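Local coordinates for protein RTX-adhesin (Marinomonas primoryensis, PDB 5IRB) that probably helps anchor a giant calcium-binding ice-binding adhesin at the surface of its Antarctic bacterium, as three tandem beta-sandwich domains from that much longer protein, at residues A[212-218]-A[242-248]; A[256-260]-A[283-287]. All coordinates share one frame. Numbering follows the deposited sequence.

Interaction 1: residues A[212-218]-A[242-248]; sequences ADAGTVT and TATGGDI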
loop_
_atom_site.group_PDB
_atom_site.type_symbol
_atom_site.label_atom_id
_atom_site.label_comp_id
_atom_site.label_asym_id
_atom_site.label_seq_id
_atom_site.Cartn_x
_atom_site.Cartn_y
_atom_site.Cartn_z
ATOM N N ALA A 212 -1.876 -11.131 -26.466
ATOM C CA ALA A 212 -3.116 -11.064 -27.209
ATOM C C ALA A 212 -3.193 -12.291 -28.114
ATOM O O ALA A 212 -2.173 -12.924 -28.381
ATOM C CB ALA A 212 -3.195 -9.773 -28.018
ATOM N N ASP A 213 -4.402 -12.644 -28.546
ATOM C CA ASP A 213 -4.657 -13.924 -29.199
ATOM C C ASP A 213 -5.003 -13.770 -30.685
ATOM O O ASP A 213 -5.909 -13.031 -31.045
ATOM C CB ASP A 213 -5.788 -14.661 -28.484
ATOM C CG ASP A 213 -5.424 -15.016 -27.057
ATOM O OD1 ASP A 213 -4.277 -15.471 -26.841
ATOM O OD2 ASP A 213 -6.259 -14.802 -26.154
ATOM N N ALA A 214 -4.248 -14.457 -31.532
ATOM C CA ALA A 214 -4.509 -14.463 -32.969
ATOM C C ALA A 214 -5.837 -15.164 -33.252
ATOM O O ALA A 214 -6.241 -16.062 -32.509
ATOM C CB ALA A 214 -3.378 -15.145 -33.715
ATOM N N GLY A 215 -6.535 -14.710 -34.284
ATOM C CA GLY A 215 -7.718 -15.396 -34.777
ATOM C C GLY A 215 -7.426 -16.156 -36.060
ATOM O O GLY A 215 -6.401 -16.833 -36.184
ATOM N N THR A 216 -8.329 -16.011 -37.028
ATOM C CA THR A 216 -8.216 -16.670 -38.336
ATOM C C THR A 216 -8.473 -15.660 -39.433
ATOM O O THR A 216 -9.502 -14.979 -39.448
ATOM C CB THR A 216 -9.198 -17.838 -38.492
ATOM O OG1 THR A 216 -8.971 -18.793 -37.453
ATOM C CG2 THR A 216 -8.984 -18.538 -39.825
ATOM N N VAL A 217 -7.523 -15.568 -40.346
ATOM C CA VAL A 217 -7.650 -14.707 -41.501
ATOM C C VAL A 217 -7.649 -15.540 -42.773
ATOM O O VAL A 217 -6.828 -16.441 -42.918
ATOM C CB VAL A 217 -6.506 -13.693 -41.528
ATOM C CG1 VAL A 217 -6.414 -12.999 -42.867
ATOM C CG2 VAL A 217 -6.714 -12.683 -40.415
ATOM N N THR A 218 -8.573 -15.245 -43.684
ATOM C CA THR A 218 -8.637 -15.931 -44.976
ATOM C C THR A 218 -8.631 -14.912 -46.114
ATOM O O THR A 218 -8.996 -13.754 -45.911
ATOM C CB THR A 218 -9.921 -16.803 -45.096
ATOM O OG1 THR A 218 -11.087 -15.969 -45.134
ATOM C CG2 THR A 218 -10.047 -17.773 -43.920
ATOM N N THR A 242 -11.739 -12.898 -44.896
ATOM C CA THR A 242 -12.316 -12.865 -43.553
ATOM C C THR A 242 -11.220 -12.677 -42.489
ATOM O O THR A 242 -10.017 -12.805 -42.772
ATOM C CB THR A 242 -13.135 -14.140 -43.251
ATOM O OG1 THR A 242 -12.262 -15.262 -43.128
ATOM C CG2 THR A 242 -14.145 -14.427 -44.373
ATOM N N ALA A 243 -11.654 -12.327 -41.280
ATOM C CA ALA A 243 -10.762 -12.057 -40.147
ATOM C C ALA A 243 -11.676 -12.091 -38.929
ATOM O O ALA A 243 -12.452 -11.175 -38.739
ATOM C CB ALA A 243 -10.074 -10.720 -40.277
ATOM N N THR A 244 -11.655 -13.206 -38.199
ATOM C CA THR A 244 -12.467 -13.422 -37.008
ATOM C C THR A 244 -11.699 -14.256 -35.997
ATOM O O THR A 244 -10.698 -14.863 -36.335
ATOM C CB THR A 244 -13.782 -14.171 -37.324
ATOM O OG1 THR A 244 -13.453 -15.473 -37.831
ATOM C CG2 THR A 244 -14.601 -13.447 -38.376
ATOM N N GLY A 245 -12.213 -14.322 -34.773
ATOM C CA GLY A 245 -11.632 -15.136 -33.715
ATOM C C GLY A 245 -10.583 -14.408 -32.890
ATOM O O GLY A 245 -10.121 -13.322 -33.259
ATOM N N GLY A 246 -10.178 -15.017 -31.782
ATOM C CA GLY A 246 -9.156 -14.417 -30.935
ATOM C C GLY A 246 -9.531 -12.992 -30.571
ATOM O O GLY A 246 -10.686 -12.717 -30.246
ATOM N N ASP A 247 -8.565 -12.081 -30.645
ATOM C CA ASP A 247 -8.811 -10.676 -30.356
ATOM C C ASP A 247 -9.083 -9.827 -31.590
ATOM O O ASP A 247 -9.101 -8.597 -31.507
ATOM C CB ASP A 247 -7.613 -10.103 -29.601
ATOM C CG ASP A 247 -7.568 -10.578 -28.181
ATOM O OD1 ASP A 247 -8.643 -10.655 -27.544
ATOM O OD2 ASP A 247 -6.471 -10.950 -27.749
ATOM N N ILE A 248 -9.301 -10.469 -32.733
ATOM C CA ILE A 248 -9.616 -9.716 -33.945
ATOM C C ILE A 248 -10.929 -8.956 -33.739
ATOM O O ILE A 248 -11.905 -9.506 -33.217
ATOM C CB ILE A 248 -9.716 -10.632 -35.205
ATOM C CG1 ILE A 248 -8.356 -11.264 -35.518
ATOM C CG2 ILE A 248 -10.233 -9.846 -36.400
ATOM C CD1 ILE A 248 -8.365 -12.259 -36.698
HETATM O O HOH W 1 -5.840 -11.875 -25.487
HETATM O O HOH W 2 -9.094 -13.670 -27.077
HETATM O O HOH W 3 -11.764 -15.691 -40.416
#

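Interaction 2: residues A[256-260]-A[283-287]; sequences LEING and AADTA. With CA (calcium ion), chain L.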
loop_
_atom_site.group_PDB
_atom_site.type_symbol
_atom_site.label_atom_id
_atom_site.label_comp_id
_atom_site.label_asym_id
_atom_site.label_seq_id
_atom_site.Cartn_x
_atom_site.Cartn_y
_atom_site.Cartn_z
ATOM N N LEU A 256 -1.870 -5.840 -46.690
ATOM C CA LEU A 256 -1.430 -6.720 -47.774
ATOM C C LEU A 256 -0.226 -6.127 -48.488
ATOM O O LEU A 256 -0.269 -4.965 -48.882
ATOM C CB LEU A 256 -2.550 -6.910 -48.810
ATOM C CG LEU A 256 -3.762 -7.800 -48.566
ATOM C CD1 LEU A 256 -4.611 -7.266 -47.460
ATOM C CD2 LEU A 256 -4.584 -7.878 -49.854
ATOM N N GLU A 257 0.848 -6.900 -48.637
ATOM C CA GLU A 257 1.982 -6.471 -49.458
ATOM C C GLU A 257 2.027 -7.310 -50.740
ATOM O O GLU A 257 2.228 -8.530 -50.715
ATOM C CB GLU A 257 3.287 -6.513 -48.668
ATOM C CG GLU A 257 3.271 -5.457 -47.544
ATOM C CD GLU A 257 4.108 -5.814 -46.321
ATOM O OE1 GLU A 257 4.643 -6.945 -46.255
ATOM O OE2 GLU A 257 4.217 -4.952 -45.411
ATOM N N ILE A 258 1.767 -6.631 -51.851
ATOM C CA ILE A 258 1.673 -7.244 -53.165
ATOM C C ILE A 258 2.574 -6.531 -54.145
ATOM O O ILE A 258 2.453 -5.321 -54.333
ATOM C CB ILE A 258 0.233 -7.195 -53.700
ATOM C CG1 ILE A 258 -0.743 -7.732 -52.652
ATOM C CG2 ILE A 258 0.128 -7.968 -55.036
ATOM C CD1 ILE A 258 -2.194 -7.617 -53.036
ATOM N N ASN A 259 3.490 -7.282 -54.745
ATOM C CA ASN A 259 4.434 -6.731 -55.700
ATOM C C ASN A 259 5.190 -5.509 -55.162
ATOM O O ASN A 259 5.433 -4.536 -55.887
ATOM C CB ASN A 259 3.700 -6.384 -57.000
ATOM C CG ASN A 259 4.650 -6.137 -58.146
ATOM O OD1 ASN A 259 5.751 -6.683 -58.174
ATOM N ND2 ASN A 259 4.234 -5.307 -59.094
ATOM N N GLY A 260 5.604 -5.579 -53.900
ATOM C CA GLY A 260 6.304 -4.462 -53.297
ATOM C C GLY A 260 5.409 -3.306 -52.874
ATOM O O GLY A 260 5.899 -2.317 -52.333
ATOM N N ALA A 283 -0.764 -9.182 -61.190
ATOM C CA ALA A 283 -0.113 -9.819 -62.339
ATOM C C ALA A 283 1.353 -10.170 -62.098
ATOM O O ALA A 283 1.859 -11.141 -62.644
ATOM C CB ALA A 283 -0.229 -8.929 -63.573
ATOM N N ALA A 284 2.033 -9.400 -61.260
ATOM C CA ALA A 284 3.466 -9.604 -61.067
ATOM C C ALA A 284 3.739 -10.489 -59.863
ATOM O O ALA A 284 4.804 -11.092 -59.743
ATOM C CB ALA A 284 4.174 -8.277 -60.914
ATOM N N ASP A 285 2.759 -10.582 -58.982
ATOM C CA ASP A 285 2.965 -11.236 -57.701
ATOM C C ASP A 285 1.838 -12.230 -57.436
ATOM O O ASP A 285 0.762 -11.858 -56.968
ATOM C CB ASP A 285 3.064 -10.215 -56.566
ATOM C CG ASP A 285 3.464 -10.863 -55.263
ATOM O OD1 ASP A 285 3.631 -12.099 -55.318
ATOM O OD2 ASP A 285 3.580 -10.189 -54.213
ATOM N N THR A 286 2.131 -13.506 -57.665
ATOM C CA THR A 286 1.111 -14.552 -57.650
ATOM C C THR A 286 0.802 -15.181 -56.281
ATOM O O THR A 286 0.029 -16.145 -56.202
ATOM C CB THR A 286 1.504 -15.668 -58.617
ATOM O OG1 THR A 286 2.811 -16.141 -58.285
ATOM C CG2 THR A 286 1.526 -15.144 -60.058
ATOM N N ALA A 287 1.401 -14.658 -55.208
ATOM C CA ALA A 287 1.117 -15.159 -53.857
ATOM C C ALA A 287 1.397 -14.082 -52.814
ATOM O O ALA A 287 2.378 -13.377 -52.934
ATOM C CB ALA A 287 1.931 -16.398 -53.561
HETATM CA CA CA L . 4.386 -12.324 -53.223
HETATM O O HOH W 4 4.098 -10.393 -51.707
#

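Interaction 1: residues A[212-218]-A[242-248]
Strands 216-218 and 242-244 run antiparallel, their axes 4.6 Å apart at closest approach and 175° between their directions. Thr-216 faces Thr-244, and Thr-218 faces Thr-242, as hydrogen-bonded pairs; Thr-216 N reaches Thr-244 O at 2.7 Å, and Thr-218 N reaches Thr-242 O at 3.0 Å. Between them Val-217 and Ala-243 form a non-hydrogen-bonded pair. Beyond Thr-244 the chain enters a type II' turn, Gly-245 to Ile-248. Past the strands two further hydrogen bonds join the segments: Asp-247 N donates to Asp-213 O (2.8 Å), and Asp-247 OD2 accepts from Asp-213 N (2.8 Å). Gly-215 packs so tightly here that a beta carbon would collide with Thr-244 O and Gly-245 O.

The threonines share one face of the sheet, where Thr-218 OG1 and Thr-242 OG1 make a very short 2.4 Å hydrogen bond and a water joins Thr-216 O to the hydroxyls of Thr-242 and Thr-244. On the other face Val-217 CG2 meets Ala-243 CB at 3.9 Å and Ile-248 CD1 at 4.1 Å. The like-charged carboxylates come within 4.2 Å (Asp-213 OD2 to Asp-247 OD2), and two waters bridge them, one through a weak bond to Asp-213 OD2.

Val-217 and Ala-243 pack on Val-292 of strand 287-295, in the facing sheet of the beta sandwich, while Gly-215 N bonds to Thr-304 of strand 301-312. Asp-247 also touches Asp-296, a calcium ligand with Ser-211.

Interaction 2: residues A[256-260]-A[283-287]
Leu-256 begins the segment inside the sandwich, against Phe-288 and Trp-273, and makes no contact with 283-287. At Glu-257 the link to the second segment runs through solvent: its carbonyl O accepts a hydrogen bond from a water at 2.8 Å, and the same water is a ligand of the calcium ion, at 2.5 Å. The side chain of Glu-257 leads away from the site. Ile-258 is buried and brings CG2 to within 4.0 Å of Asp-285 CB, with Phe-288 and Leu-282 among its other neighbours.

The metal sits where helix 279-284 gives way to strand 287-295, in the connection that carries the chain between the two sheets of this Ig-like beta-sandwich domain. Asp-285 binds it in bidentate fashion, OD1 at 2.2 Å and OD2 at 2.5 Å from the ion, and Ala-287 O adds a ligand at 2.3 Å, so the ion is held by the loop residue Asp-285 and by Ala-287, the first residue of the strand.

Asn-259 follows the end of the strand and supplies the direct hydrogen bond between the segments, its N donating to Asp-285 OD2 over 3.0 Å in nearly straight geometry. This carboxylate oxygen thus serves metal and backbone together. The Asn-259 side chain turns to the helix: ND2 lies 3.5 Å from Ala-284 CB and is hydrogen-bonded to Asp-281. At Gly-260 the backbone has positive phi, as at Asn-259, and the chain turns toward strand 261-266, which pairs with 253-258.

In the fold
Both contacts belong to the last of the three domains, with centres about 23 Å apart and no touch between them. Strands 236-244 and 253-258 follow each other in the chain but lie in different sheets, so interaction 1 stitches an edge of one sheet while interaction 2 ties a strand end of the other to a helix-strand connection. The first is partly buried, buries 480 Å² between its segments and relies on repeated backbone hydrogen bonds; the second is a surface contact that buries 180 Å² between its segments, with a single direct hydrogen bond. Calcium enters differently too: 256-260/283-287 contains metal ligands, whereas 212-218/242-248 only adjoins a site.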